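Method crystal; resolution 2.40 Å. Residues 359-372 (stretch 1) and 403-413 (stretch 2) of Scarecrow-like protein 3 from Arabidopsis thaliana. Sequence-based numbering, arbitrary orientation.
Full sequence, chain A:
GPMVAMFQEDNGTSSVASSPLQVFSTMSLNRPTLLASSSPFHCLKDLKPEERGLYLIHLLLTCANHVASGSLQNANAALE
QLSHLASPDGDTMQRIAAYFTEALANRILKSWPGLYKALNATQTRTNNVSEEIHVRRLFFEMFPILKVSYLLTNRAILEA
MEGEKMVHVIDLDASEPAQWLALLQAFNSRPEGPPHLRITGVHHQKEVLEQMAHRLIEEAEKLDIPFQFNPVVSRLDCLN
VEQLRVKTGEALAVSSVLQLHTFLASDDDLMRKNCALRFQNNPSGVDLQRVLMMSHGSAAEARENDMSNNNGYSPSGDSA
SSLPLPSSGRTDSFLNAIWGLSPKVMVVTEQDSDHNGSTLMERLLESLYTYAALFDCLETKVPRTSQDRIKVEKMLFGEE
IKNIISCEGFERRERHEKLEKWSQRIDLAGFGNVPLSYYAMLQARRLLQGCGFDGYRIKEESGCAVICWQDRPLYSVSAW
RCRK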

# COMPACT_ATOMS: atom_id res chain seq x y z
N THR A 359 -4.96 -16.06 26.42
CA THR A 359 -5.88 -14.94 26.31
C THR A 359 -5.19 -13.73 25.68
O THR A 359 -3.96 -13.64 25.61
CB THR A 359 -6.46 -14.56 27.67
OG1 THR A 359 -5.45 -13.89 28.45
CG2 THR A 359 -6.93 -15.79 28.42
N LEU A 360 -6.02 -12.78 25.23
CA LEU A 360 -5.51 -11.54 24.65
C LEU A 360 -4.70 -10.75 25.68
O LEU A 360 -3.62 -10.24 25.38
CB LEU A 360 -6.67 -10.71 24.11
CG LEU A 360 -6.42 -9.58 23.10
CD1 LEU A 360 -5.87 -8.32 23.76
CD2 LEU A 360 -5.50 -10.05 21.99
N MET A 361 -5.22 -10.64 26.90
CA MET A 361 -4.56 -9.85 27.93
C MET A 361 -3.19 -10.42 28.28
O MET A 361 -2.25 -9.68 28.56
CB MET A 361 -5.44 -9.75 29.17
CG MET A 361 -4.95 -8.74 30.20
SD MET A 361 -4.89 -7.07 29.54
CE MET A 361 -6.60 -6.84 29.06
N GLU A 362 -3.07 -11.75 28.27
CA GLU A 362 -1.78 -12.39 28.51
C GLU A 362 -0.76 -11.94 27.48
O GLU A 362 0.31 -11.41 27.83
CB GLU A 362 -1.94 -13.91 28.46
CG GLU A 362 -2.56 -14.54 29.69
CD GLU A 362 -2.83 -16.02 29.51
OE1 GLU A 362 -3.07 -16.44 28.36
OE2 GLU A 362 -2.80 -16.76 30.51
N ARG A 363 -1.07 -12.13 26.20
CA ARG A 363 -0.12 -11.78 25.14
C ARG A 363 0.13 -10.28 25.08
O ARG A 363 1.25 -9.86 24.76
CB ARG A 363 -0.63 -12.29 23.79
CG ARG A 363 -1.02 -13.76 23.82
CD ARG A 363 -1.13 -14.34 22.42
NE ARG A 363 -2.14 -13.66 21.61
CZ ARG A 363 -3.45 -13.92 21.68
NH1 ARG A 363 -3.90 -14.84 22.53
NH2 ARG A 363 -4.29 -13.26 20.91
N LEU A 364 -0.87 -9.47 25.40
CA LEU A 364 -0.68 -8.02 25.39
C LEU A 364 0.30 -7.59 26.48
O LEU A 364 1.15 -6.73 26.24
CB LEU A 364 -2.02 -7.31 25.55
CG LEU A 364 -1.92 -5.79 25.68
CD1 LEU A 364 -1.25 -5.19 24.45
CD2 LEU A 364 -3.29 -5.17 25.88
N LEU A 365 0.18 -8.17 27.67
CA LEU A 365 1.05 -7.77 28.77
C LEU A 365 2.51 -8.08 28.47
O LEU A 365 3.39 -7.23 28.61
CB LEU A 365 0.62 -8.45 30.07
CG LEU A 365 -0.59 -7.83 30.77
CD1 LEU A 365 -0.93 -8.58 32.05
CD2 LEU A 365 -0.33 -6.36 31.06
N GLU A 366 2.79 -9.31 28.03
CA GLU A 366 4.17 -9.71 27.78
C GLU A 366 4.74 -9.01 26.56
O GLU A 366 5.87 -8.50 26.59
CB GLU A 366 4.26 -11.23 27.62
CG GLU A 366 4.36 -11.97 28.95
CD GLU A 366 5.55 -11.51 29.77
OE1 GLU A 366 6.70 -11.68 29.31
OE2 GLU A 366 5.34 -10.97 30.88
N SER A 367 3.98 -8.96 25.46
CA SER A 367 4.49 -8.33 24.24
C SER A 367 4.76 -6.84 24.45
O SER A 367 5.67 -6.29 23.82
CB SER A 367 3.50 -8.53 23.09
OG SER A 367 2.24 -7.97 23.40
N LEU A 368 4.00 -6.19 25.33
CA LEU A 368 4.29 -4.79 25.65
C LEU A 368 5.68 -4.65 26.25
O LEU A 368 6.42 -3.72 25.90
CB LEU A 368 3.23 -4.24 26.61
CG LEU A 368 1.98 -3.63 25.98
CD1 LEU A 368 1.00 -3.18 27.05
CD2 LEU A 368 2.35 -2.46 25.07
N TYR A 369 6.07 -5.56 27.14
CA TYR A 369 7.39 -5.50 27.75
C TYR A 369 8.48 -5.83 26.74
O TYR A 369 9.54 -5.19 26.73
CB TYR A 369 7.46 -6.43 28.95
CG TYR A 369 6.84 -5.85 30.21
CD1 TYR A 369 7.60 -5.09 31.09
CD2 TYR A 369 5.51 -6.07 30.51
CE1 TYR A 369 7.04 -4.57 32.24
CE2 TYR A 369 4.94 -5.55 31.65
CZ TYR A 369 5.71 -4.79 32.52
OH TYR A 369 5.14 -4.27 33.66
N THR A 370 8.25 -6.84 25.90
CA THR A 370 9.28 -7.25 24.94
C THR A 370 9.57 -6.14 23.94
O THR A 370 10.73 -5.76 23.74
CB THR A 370 8.84 -8.53 24.21
OG1 THR A 370 8.66 -9.59 25.16
CG2 THR A 370 9.89 -8.94 23.19
N TYR A 371 8.53 -5.61 23.30
CA TYR A 371 8.73 -4.61 22.26
C TYR A 371 9.05 -3.23 22.82
O TYR A 371 9.60 -2.40 22.09
CB TYR A 371 7.52 -4.56 21.34
CG TYR A 371 7.40 -5.80 20.49
CD1 TYR A 371 8.11 -5.92 19.30
CD2 TYR A 371 6.60 -6.87 20.88
CE1 TYR A 371 8.02 -7.06 18.52
CE2 TYR A 371 6.51 -8.01 20.11
CZ TYR A 371 7.22 -8.10 18.94
OH TYR A 371 7.12 -9.24 18.17
N ALA A 372 8.73 -2.97 24.09
CA ALA A 372 9.24 -1.76 24.73
C ALA A 372 10.76 -1.78 24.79
O ALA A 372 11.41 -0.75 24.60
CB ALA A 372 8.65 -1.60 26.13
N ASN A 403 0.16 -9.23 14.35
CA ASN A 403 -0.18 -10.64 14.24
C ASN A 403 -0.40 -11.28 15.61
O ASN A 403 -1.25 -12.16 15.75
CB ASN A 403 0.91 -11.38 13.47
CG ASN A 403 0.53 -12.82 13.16
OD1 ASN A 403 1.04 -13.76 13.77
ND2 ASN A 403 -0.38 -12.99 12.21
N ILE A 404 0.35 -10.84 16.62
CA ILE A 404 0.19 -11.40 17.96
C ILE A 404 -1.14 -10.98 18.57
O ILE A 404 -1.77 -11.75 19.30
CB ILE A 404 1.38 -10.97 18.85
CG1 ILE A 404 2.67 -11.63 18.37
CG2 ILE A 404 1.12 -11.32 20.31
CD1 ILE A 404 3.92 -11.05 19.01
N ILE A 405 -1.61 -9.77 18.27
CA ILE A 405 -2.73 -9.18 18.99
C ILE A 405 -4.05 -9.37 18.24
O ILE A 405 -5.08 -9.60 18.87
CB ILE A 405 -2.45 -7.68 19.25
CG1 ILE A 405 -1.22 -7.52 20.16
CG2 ILE A 405 -3.66 -7.01 19.88
CD1 ILE A 405 -1.40 -8.13 21.53
N SER A 406 -4.03 -9.29 16.91
CA SER A 406 -5.27 -9.25 16.14
C SER A 406 -5.60 -10.56 15.43
O SER A 406 -6.68 -10.66 14.84
CB SER A 406 -5.21 -8.12 15.11
OG SER A 406 -4.32 -8.44 14.05
N CYS A 407 -4.72 -11.56 15.47
CA CYS A 407 -4.95 -12.80 14.76
C CYS A 407 -5.17 -13.96 15.72
O CYS A 407 -4.79 -13.91 16.90
CB CYS A 407 -3.77 -13.12 13.82
SG CYS A 407 -3.64 -12.02 12.40
N GLU A 408 -5.80 -15.02 15.20
CA GLU A 408 -6.09 -16.22 15.97
C GLU A 408 -5.98 -17.44 15.07
O GLU A 408 -5.90 -17.33 13.84
CB GLU A 408 -7.48 -16.16 16.62
CG GLU A 408 -7.55 -15.32 17.88
CD GLU A 408 -6.72 -15.89 19.02
OE1 GLU A 408 -6.39 -17.10 18.97
OE2 GLU A 408 -6.40 -15.13 19.95
N GLY A 409 -5.98 -18.61 15.70
CA GLY A 409 -5.92 -19.86 14.96
C GLY A 409 -4.65 -19.98 14.15
O GLY A 409 -3.56 -19.56 14.58
N PHE A 410 -4.77 -20.55 12.95
CA PHE A 410 -3.63 -20.68 12.05
C PHE A 410 -3.12 -19.33 11.57
O PHE A 410 -1.94 -19.22 11.21
CB PHE A 410 -4.00 -21.55 10.85
N GLU A 411 -3.97 -18.30 11.56
CA GLU A 411 -3.56 -16.99 11.07
C GLU A 411 -2.51 -16.33 11.97
O GLU A 411 -1.81 -15.43 11.51
CB GLU A 411 -4.77 -16.07 10.95
N ARG A 412 -2.39 -16.76 13.22
CA ARG A 412 -1.41 -16.20 14.14
C ARG A 412 -0.14 -17.04 14.06
O ARG A 412 -0.05 -18.10 14.69
CB ARG A 412 -1.96 -16.16 15.56
CG ARG A 412 -1.18 -15.26 16.51
CD ARG A 412 -1.92 -15.05 17.81
NE ARG A 412 -1.58 -16.07 18.81
CZ ARG A 412 -2.45 -16.58 19.67
NH1 ARG A 412 -3.72 -16.19 19.65
NH2 ARG A 412 -2.06 -17.49 20.55
N ARG A 413 0.83 -16.57 13.29
CA ARG A 413 2.07 -17.31 13.09
C ARG A 413 3.17 -16.91 14.07
O ARG A 413 4.07 -17.71 14.33
CB ARG A 413 2.58 -17.10 11.66
CG ARG A 413 1.48 -17.06 10.61
CD ARG A 413 1.99 -17.48 9.25
NE ARG A 413 2.45 -18.87 9.25
CZ ARG A 413 1.65 -19.92 9.18
NH1 ARG A 413 0.33 -19.75 9.09
NH2 ARG A 413 2.15 -21.15 9.19

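The contact turns on one arginine. R363, its CA-to-CB bond directed toward the second stretch, meets the backbone carbonyl of I404. Its NE donates to the backbone carbonyl I404 O at 3.0 Å with a good 160° angle, and R363 NH2 adds a weak bond to the same I404 O at 3.4 Å. The same NH2 also meets charge: R363 NH2 forms a salt bridge with E408 OE2 at 3.0 Å, although the 127° angle makes its hydrogen bond weak.

A second arginine joins the group. The guanidinium of R412 stacks flat on that of R363, centres 3.5 Å apart and planes at 19°, bringing R363 NH1 within 3.2 Å of R412 NH1. These are two donors of like charge, so no hydrogen bond links them. E408 helps offset the repulsion, because R412 NH1 also forms a salt bridge with E408 OE2 at 2.9 Å. One carboxylate oxygen thus serves both cations, a compact rule for stacking arginines.

Around this polar cluster the packing is mostly apolar. The backbones come closest at L360 and I405, whose CA atoms lie 6.7 Å apart. L360 CD2 sits 4.1 Å from I405 CG2, while L364 CD1 lies 4.1 Å from I405 CD1, so the two branches of the isoleucine touch leucines one helical turn apart. S367 adds little bulk beside them; its OG donates to R363 O at 2.5 Å, satisfying the hydroxyl within its own helix. Further along, Y371 CE2 packs 4.1 Å from I404 CD1, which meets the ring at its edge. The residues that touch stretch 2, L360, R363, L364, S367 and Y371, therefore recur at helical spacing, a single stripe in which an arginine sits among leucines, a serine and a tyrosine.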